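Local coordinates for protein citryl-spermidine/3,4-dihydroxybenzoyl-citryl-spermidine:spermidine ligase (PDB 3TO3) that catalyses the ATP-dependent condensation of spermidine with citryl-spermidine intermediates in the biosynthesis of the siderophore petrobactin, at residues Gly440-Leu445 / Leu457-Glu462; Trp327-Val332 / Leu346-Ser351. One frame throughout, in Å; residues are numbered along the deposited sequence.

In the fold
Contact 1 and contact 2 both belong to one mixed sheet, in which strand 345-355 runs parallel to strand 451-457; the backbone bond from Leu-347 N to Leu-457 O joins them directly. Contact 1 (440-445 with 457-462) is fully buried, its centre about 8 Å from the centre of the chain, and is polar: lysine, amides and carboxylate gather beside ATP and a magnesium ion. Contact 2 (327-332 with 346-351) is partly buried, about 19 Å from that centre, and apolar, packing helix 315-333 against the sheet with a lysine along one margin. Glu-349 bridges the two by accepting the backbone N-H of Phe-460.

Contact 1 (Gly440-Leu445 / Leu457-Glu462); sequences GQNMIL and LKDFHE. With ATP (adenosine-5'-triphosphate), chain E.
Lys-458 reaches Gln-441 across the contact from a CG placed between its own backbone N and carbonyl carbon (chi1 55°), and a bend at chi4 (68°) turns NZ to the carbonyl of Gln-441. NZ gives a hydrogen bond of 2.7 Å to Gln-441 O, approaching at a C=O...N angle of 169°, nearly in line with the carbonyl. The same ammonium makes a salt bridge with Asp-459, its neighbour in sequence, at 3.6 Å from NZ to OD2, consistent with both oxygens helping to stabilise the buried charge. The aliphatic part of Lys-458 crosses Ile-444 at about a right angle, CD lying 4.1 Å from Ile-444 CD1. On the backbone, Lys-458 N donates to Asn-442 O (2.9 Å), and Met-443 pairs with Leu-457 as an antiparallel non-hydrogen-bonded pair, their side chains side by side with Met-443 CG 3.7 Å from Leu-457 CD2. Gln-441 lays CB 3.6 Å from N3 of the adenine. Asp-459 faces the beta-phosphate of ATP, and its OD1 has salt bridges to Arg-371 and Lys-299. Gln-441, Asn-442 and Asp-459 belong to the magnesium site, and with Gly-440 and Glu-462 the residues leading into strand 443-448 and the loop after strand 451-457 line the ATP pocket of an IucA/IucC siderophore synthetase.

Contact 2 (Trp327-Val332 / Leu346-Ser351); sequences WLSNVV and LLKEFS
Leu-328 and Val-332, one helical turn apart, meet Leu-346 where helix 315-333 packs on strand 345-355, a helix-on-sheet contact within the IucA/IucC family region. Starting from the N-terminal end, Trp-327 O accepts the backbone N-H of Val-331 in the regular helical pattern, while its indole makes a T-shaped (edge-to-face) stack with Phe-466. Leu-328 follows with its CA-CB bond directed at the strand, and it is CB that does the touching, 3.7 Å from Leu-346 CD1. The same leucine also packs on Phe-460 and Ile-434, which places it between the strand, the loop after strand 451-457 and the short strand 434-435. The side chain of Ser-329 comes next and meets Lys-348. Its OG stands anti to the backbone N (chi1 177°), against the last methylene before the ammonium, with Ser-329 OG 3.3 Å from Lys-348 CE. The bend at chi4, about the CD-CE bond, places the lysine NZ, which makes a weak hydrogen bond with Tyr-377 OH. Val-332 closes the turn, its backbone N bonded to Leu-328 O at 3.0 Å, and presents CG2 to the strand. The side chains of Val-332 and Leu-346 cross at a slant, with Leu-346 CG 4.1 Å from Val-332 CG2. Leu-346 thus lies against one side of the helix, a single methyl making both of its closest approaches: CD1, which also touches Leu-328, sits 3.5 Å from Val-332 CG2.

Contact 1 (Gly440-Leu445 / Leu457-Glu462)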
loop_
_atom_site.group_PDB
_atom_site.type_symbol
_atom_site.label_atom_id
_atom_site.label_comp_id
_atom_site.label_asym_id
_atom_site.label_seq_id
_atom_site.Cartn_x
_atom_site.Cartn_y
_atom_site.Cartn_z
ATOM N N GLY B 440 -0.932 -26.442 -12.281
ATOM C CA GLY B 440 -1.733 -27.246 -11.375
ATOM C C GLY B 440 -3.105 -26.712 -10.999
ATOM O O GLY B 440 -4.033 -27.494 -10.758
ATOM N N GLN B 441 -3.242 -25.391 -10.953
ATOM C CA GLN B 441 -4.468 -24.780 -10.468
ATOM C C GLN B 441 -5.521 -24.646 -11.578
ATOM O O GLN B 441 -6.667 -24.277 -11.313
ATOM C CB GLN B 441 -4.156 -23.418 -9.830
ATOM C CG GLN B 441 -5.001 -23.093 -8.584
ATOM C CD GLN B 441 -6.185 -22.157 -8.882
ATOM O OE1 GLN B 441 -6.165 -21.408 -9.865
ATOM N NE2 GLN B 441 -7.218 -22.201 -8.030
ATOM N N ASN B 442 -5.135 -24.954 -12.817
ATOM C CA ASN B 442 -6.059 -24.908 -13.946
ATOM C C ASN B 442 -6.745 -26.233 -14.244
ATOM O O ASN B 442 -7.507 -26.347 -15.214
ATOM C CB ASN B 442 -5.335 -24.459 -15.210
ATOM C CG ASN B 442 -4.890 -23.026 -15.123
ATOM O OD1 ASN B 442 -3.946 -22.608 -15.801
ATOM N ND2 ASN B 442 -5.547 -22.263 -14.246
HETATM N N MSE B 443 -6.446 -27.239 -13.431
HETATM C CA MSE B 443 -6.812 -28.593 -13.767
HETATM C C MSE B 443 -7.491 -29.240 -12.581
HETATM O O MSE B 443 -7.082 -29.066 -11.434
HETATM C CB MSE B 443 -5.572 -29.396 -14.161
HETATM C CG MSE B 443 -4.935 -28.964 -15.468
HETATM SE SE MSE B 443 -3.208 -29.870 -15.873
HETATM C CE MSE B 443 -3.817 -31.699 -16.127
ATOM N N ILE B 444 -8.528 -29.997 -12.875
ATOM C CA ILE B 444 -9.283 -30.706 -11.864
ATOM C C ILE B 444 -9.369 -32.170 -12.231
ATOM O O ILE B 444 -9.871 -32.505 -13.298
ATOM C CB ILE B 444 -10.689 -30.103 -11.737
ATOM C CG1 ILE B 444 -10.556 -28.624 -11.360
ATOM C CG2 ILE B 444 -11.498 -30.876 -10.704
ATOM C CD1 ILE B 444 -11.855 -27.910 -11.174
ATOM N N LEU B 445 -8.870 -33.057 -11.370
ATOM C CA LEU B 445 -9.034 -34.490 -11.645
ATOM C C LEU B 445 -10.395 -34.959 -11.198
ATOM O O LEU B 445 -10.773 -34.748 -10.049
ATOM C CB LEU B 445 -7.963 -35.345 -10.970
ATOM C CG LEU B 445 -8.097 -36.857 -11.190
ATOM C CD1 LEU B 445 -7.757 -37.224 -12.630
ATOM C CD2 LEU B 445 -7.165 -37.600 -10.228
ATOM N N LEU B 457 -10.853 -28.674 -17.130
ATOM C CA LEU B 457 -9.898 -27.578 -17.298
ATOM C C LEU B 457 -10.611 -26.267 -17.100
ATOM O O LEU B 457 -11.808 -26.150 -17.384
ATOM C CB LEU B 457 -9.243 -27.635 -18.675
ATOM C CG LEU B 457 -8.586 -28.980 -18.994
ATOM C CD1 LEU B 457 -8.583 -29.227 -20.479
ATOM C CD2 LEU B 457 -7.181 -29.024 -18.418
ATOM N N LYS B 458 -9.897 -25.293 -16.566
ATOM C CA LYS B 458 -10.488 -23.983 -16.313
ATOM C C LYS B 458 -9.436 -22.899 -16.503
ATOM O O LYS B 458 -8.267 -23.219 -16.749
ATOM C CB LYS B 458 -11.099 -23.907 -14.909
ATOM C CG LYS B 458 -10.144 -24.256 -13.740
ATOM C CD LYS B 458 -10.926 -24.094 -12.416
ATOM C CE LYS B 458 -10.029 -24.208 -11.155
ATOM N NZ LYS B 458 -9.073 -23.052 -11.029
ATOM N N ASP B 459 -9.871 -21.643 -16.341
ATOM C CA ASP B 459 -9.066 -20.441 -16.557
ATOM C C ASP B 459 -8.426 -20.327 -17.945
ATOM O O ASP B 459 -7.208 -20.459 -18.083
ATOM C CB ASP B 459 -8.004 -20.287 -15.459
ATOM C CG ASP B 459 -8.594 -19.813 -14.139
ATOM O OD1 ASP B 459 -9.516 -18.967 -14.158
ATOM O OD2 ASP B 459 -8.146 -20.299 -13.076
ATOM N N PHE B 460 -9.266 -20.147 -18.962
ATOM C CA PHE B 460 -8.886 -19.866 -20.368
ATOM C C PHE B 460 -8.602 -18.403 -20.720
ATOM O O PHE B 460 -7.765 -18.095 -21.563
ATOM C CB PHE B 460 -9.976 -20.419 -21.297
ATOM C CG PHE B 460 -10.443 -21.774 -20.877
ATOM C CD1 PHE B 460 -9.515 -22.774 -20.639
ATOM C CD2 PHE B 460 -11.787 -22.026 -20.629
ATOM C CE1 PHE B 460 -9.934 -24.036 -20.228
ATOM C CE2 PHE B 460 -12.207 -23.276 -20.198
ATOM C CZ PHE B 460 -11.285 -24.282 -19.994
ATOM N N HIS B 461 -9.333 -17.499 -20.091
ATOM C CA HIS B 461 -9.382 -16.158 -20.586
ATOM C C HIS B 461 -8.004 -15.480 -20.595
ATOM O O HIS B 461 -7.694 -14.714 -21.512
ATOM C CB HIS B 461 -10.420 -15.349 -19.806
ATOM C CG HIS B 461 -9.995 -15.019 -18.417
ATOM N ND1 HIS B 461 -10.095 -15.918 -17.375
ATOM C CD2 HIS B 461 -9.444 -13.898 -17.898
ATOM C CE1 HIS B 461 -9.635 -15.361 -16.269
ATOM N NE2 HIS B 461 -9.227 -14.137 -16.561
ATOM N N GLU B 462 -7.225 -15.670 -19.539
ATOM C CA GLU B 462 -5.860 -15.122 -19.491
ATOM C C GLU B 462 -4.738 -15.947 -20.137
ATOM O O GLU B 462 -3.902 -15.396 -20.854
ATOM C CB GLU B 462 -5.479 -14.776 -18.050
ATOM C CG GLU B 462 -5.734 -15.913 -17.053
ATOM C CD GLU B 462 -5.599 -15.465 -15.602
ATOM O OE1 GLU B 462 -5.292 -14.268 -15.369
ATOM O OE2 GLU B 462 -5.800 -16.317 -14.699
HETATM P PB ATP E . -7.016 -17.390 -10.894
HETATM O O1B ATP E . -7.797 -16.393 -10.076
HETATM O O2B ATP E . -6.572 -16.748 -12.182
HETATM O O3B ATP E . -7.905 -18.658 -11.167
HETATM P PA ATP E . -4.633 -16.936 -9.666
HETATM O O1A ATP E . -5.200 -15.538 -9.522
HETATM O O2A ATP E . -3.489 -17.006 -10.671
HETATM O O3A ATP E . -5.761 -17.907 -10.117
HETATM O "O5'" ATP E . -4.118 -17.373 -8.248
HETATM C "C5'" ATP E . -4.123 -18.698 -7.869
HETATM C "C4'" ATP E . -3.302 -19.052 -6.761
HETATM O "O4'" ATP E . -3.043 -20.497 -6.780
HETATM C "C3'" ATP E . -1.978 -18.396 -6.862
HETATM O "O3'" ATP E . -1.760 -17.605 -5.759
HETATM C "C2'" ATP E . -1.009 -19.504 -6.923
HETATM O "O2'" ATP E . 0.136 -19.190 -6.249
HETATM C "C1'" ATP E . -1.753 -20.611 -6.258
HETATM N N9 ATP E . -1.205 -21.929 -6.440
HETATM C C8 ATP E . -0.955 -22.785 -5.433
HETATM N N7 ATP E . -0.456 -23.909 -5.965
HETATM C C5 ATP E . -0.393 -23.780 -7.309
HETATM C C6 ATP E . 0.034 -24.633 -8.337
HETATM N N6 ATP E . 0.533 -25.940 -8.012
HETATM N N1 ATP E . -0.030 -24.203 -9.619
HETATM C C2 ATP E . -0.499 -22.970 -9.904
HETATM N N3 ATP E . -0.916 -22.125 -8.935
HETATM C C4 ATP E . -0.875 -22.500 -7.629
#

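Contact 2 (Trp327-Val332 / Leu346-Ser351)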
loop_
_atom_site.group_PDB
_atom_site.type_symbol
_atom_site.label_atom_id
_atom_site.label_comp_id
_atom_site.label_asym_id
_atom_site.label_seq_id
_atom_site.Cartn_x
_atom_site.Cartn_y
_atom_site.Cartn_z
ATOM N N TRP B 327 -15.496 -20.962 -28.489
ATOM C CA TRP B 327 -14.504 -21.504 -29.408
ATOM C C TRP B 327 -13.892 -22.843 -28.946
ATOM O O TRP B 327 -13.810 -23.795 -29.730
ATOM C CB TRP B 327 -13.382 -20.497 -29.565
ATOM C CG TRP B 327 -12.283 -20.926 -30.476
ATOM C CD1 TRP B 327 -12.423 -21.478 -31.717
ATOM C CD2 TRP B 327 -10.872 -20.763 -30.268
ATOM N NE1 TRP B 327 -11.189 -21.694 -32.281
ATOM C CE2 TRP B 327 -10.222 -21.261 -31.414
ATOM C CE3 TRP B 327 -10.098 -20.250 -29.225
ATOM C CZ2 TRP B 327 -8.836 -21.261 -31.544
ATOM C CZ3 TRP B 327 -8.728 -20.256 -29.359
ATOM C CH2 TRP B 327 -8.113 -20.753 -30.512
ATOM N N LEU B 328 -13.433 -22.917 -27.693
ATOM C CA LEU B 328 -12.853 -24.177 -27.195
ATOM C C LEU B 328 -13.912 -25.246 -27.124
ATOM O O LEU B 328 -13.663 -26.403 -27.443
ATOM C CB LEU B 328 -12.230 -24.029 -25.811
ATOM C CG LEU B 328 -10.946 -23.232 -25.801
ATOM C CD1 LEU B 328 -10.541 -22.979 -24.353
ATOM C CD2 LEU B 328 -9.876 -23.982 -26.600
ATOM N N SER B 329 -15.104 -24.861 -26.707
ATOM C CA SER B 329 -16.180 -25.839 -26.633
ATOM C C SER B 329 -16.420 -26.523 -27.990
ATOM O O SER B 329 -16.670 -27.743 -28.047
ATOM C CB SER B 329 -17.465 -25.187 -26.132
ATOM O OG SER B 329 -18.535 -26.121 -26.123
ATOM N N ASN B 330 -16.347 -25.742 -29.072
ATOM C CA ASN B 330 -16.615 -26.281 -30.399
ATOM C C ASN B 330 -15.504 -27.190 -30.857
ATOM O O ASN B 330 -15.749 -28.190 -31.547
ATOM C CB ASN B 330 -16.855 -25.178 -31.437
ATOM C CG ASN B 330 -18.212 -24.504 -31.263
ATOM O OD1 ASN B 330 -19.163 -25.109 -30.749
ATOM N ND2 ASN B 330 -18.304 -23.243 -31.681
ATOM N N VAL B 331 -14.281 -26.838 -30.475
ATOM C CA VAL B 331 -13.129 -27.639 -30.842
ATOM C C VAL B 331 -13.274 -29.014 -30.209
ATOM O O VAL B 331 -13.079 -30.020 -30.855
ATOM C CB VAL B 331 -11.817 -26.957 -30.397
ATOM C CG1 VAL B 331 -10.659 -27.903 -30.489
ATOM C CG2 VAL B 331 -11.563 -25.732 -31.253
ATOM N N VAL B 332 -13.654 -29.050 -28.942
ATOM C CA VAL B 332 -13.803 -30.318 -28.238
ATOM C C VAL B 332 -14.967 -31.161 -28.799
ATOM O O VAL B 332 -14.814 -32.369 -29.037
ATOM C CB VAL B 332 -13.962 -30.086 -26.699
ATOM C CG1 VAL B 332 -14.357 -31.368 -25.977
ATOM C CG2 VAL B 332 -12.683 -29.527 -26.125
ATOM N N LEU B 346 -14.576 -28.873 -20.076
ATOM C CA LEU B 346 -14.060 -27.494 -20.068
ATOM C C LEU B 346 -15.030 -26.623 -19.286
ATOM O O LEU B 346 -16.161 -26.470 -19.713
ATOM C CB LEU B 346 -13.921 -26.956 -21.488
ATOM C CG LEU B 346 -12.974 -27.720 -22.406
ATOM C CD1 LEU B 346 -12.903 -27.001 -23.716
ATOM C CD2 LEU B 346 -11.605 -27.838 -21.828
ATOM N N LEU B 347 -14.638 -26.068 -18.141
ATOM C CA LEU B 347 -15.633 -25.285 -17.402
ATOM C C LEU B 347 -15.703 -23.939 -18.127
ATOM O O LEU B 347 -14.744 -23.152 -18.128
ATOM C CB LEU B 347 -15.207 -25.083 -15.945
ATOM C CG LEU B 347 -14.978 -26.368 -15.163
ATOM C CD1 LEU B 347 -14.440 -26.060 -13.792
ATOM C CD2 LEU B 347 -16.304 -27.188 -15.082
ATOM N N LYS B 348 -16.862 -23.655 -18.708
ATOM C CA LYS B 348 -16.948 -22.558 -19.645
ATOM C C LYS B 348 -17.044 -21.255 -18.871
ATOM O O LYS B 348 -17.804 -21.179 -17.902
ATOM C CB LYS B 348 -18.150 -22.721 -20.580
ATOM C CG LYS B 348 -18.052 -23.892 -21.562
ATOM C CD LYS B 348 -19.281 -23.915 -22.506
ATOM C CE LYS B 348 -19.576 -25.320 -23.094
ATOM N NZ LYS B 348 -20.296 -26.285 -22.184
ATOM N N GLU B 349 -16.298 -20.236 -19.308
ATOM C CA GLU B 349 -16.492 -18.923 -18.749
ATOM C C GLU B 349 -17.523 -18.368 -19.719
ATOM O O GLU B 349 -17.181 -17.814 -20.752
ATOM C CB GLU B 349 -15.130 -18.186 -18.874
ATOM C CG GLU B 349 -14.060 -18.754 -17.865
ATOM C CD GLU B 349 -12.583 -18.599 -18.261
ATOM O OE1 GLU B 349 -12.204 -17.841 -19.176
ATOM O OE2 GLU B 349 -11.757 -19.264 -17.629
ATOM N N PHE B 350 -18.793 -18.416 -19.324
ATOM C CA PHE B 350 -19.839 -18.282 -20.323
ATOM C C PHE B 350 -20.445 -16.884 -20.362
ATOM O O PHE B 350 -21.263 -16.556 -21.231
ATOM C CB PHE B 350 -20.919 -19.376 -20.151
ATOM C CG PHE B 350 -21.622 -19.316 -18.836
ATOM C CD1 PHE B 350 -21.139 -20.031 -17.747
ATOM C CD2 PHE B 350 -22.736 -18.516 -18.668
ATOM C CE1 PHE B 350 -21.753 -19.965 -16.530
ATOM C CE2 PHE B 350 -23.357 -18.440 -17.442
ATOM C CZ PHE B 350 -22.867 -19.175 -16.363
ATOM N N SER B 351 -20.027 -16.050 -19.429
ATOM C CA SER B 351 -20.525 -14.692 -19.395
ATOM C C SER B 351 -19.530 -13.780 -18.688
ATOM O O SER B 351 -18.742 -14.245 -17.851
ATOM C CB SER B 351 -21.869 -14.691 -18.700
ATOM O OG SER B 351 -22.498 -13.456 -18.860
#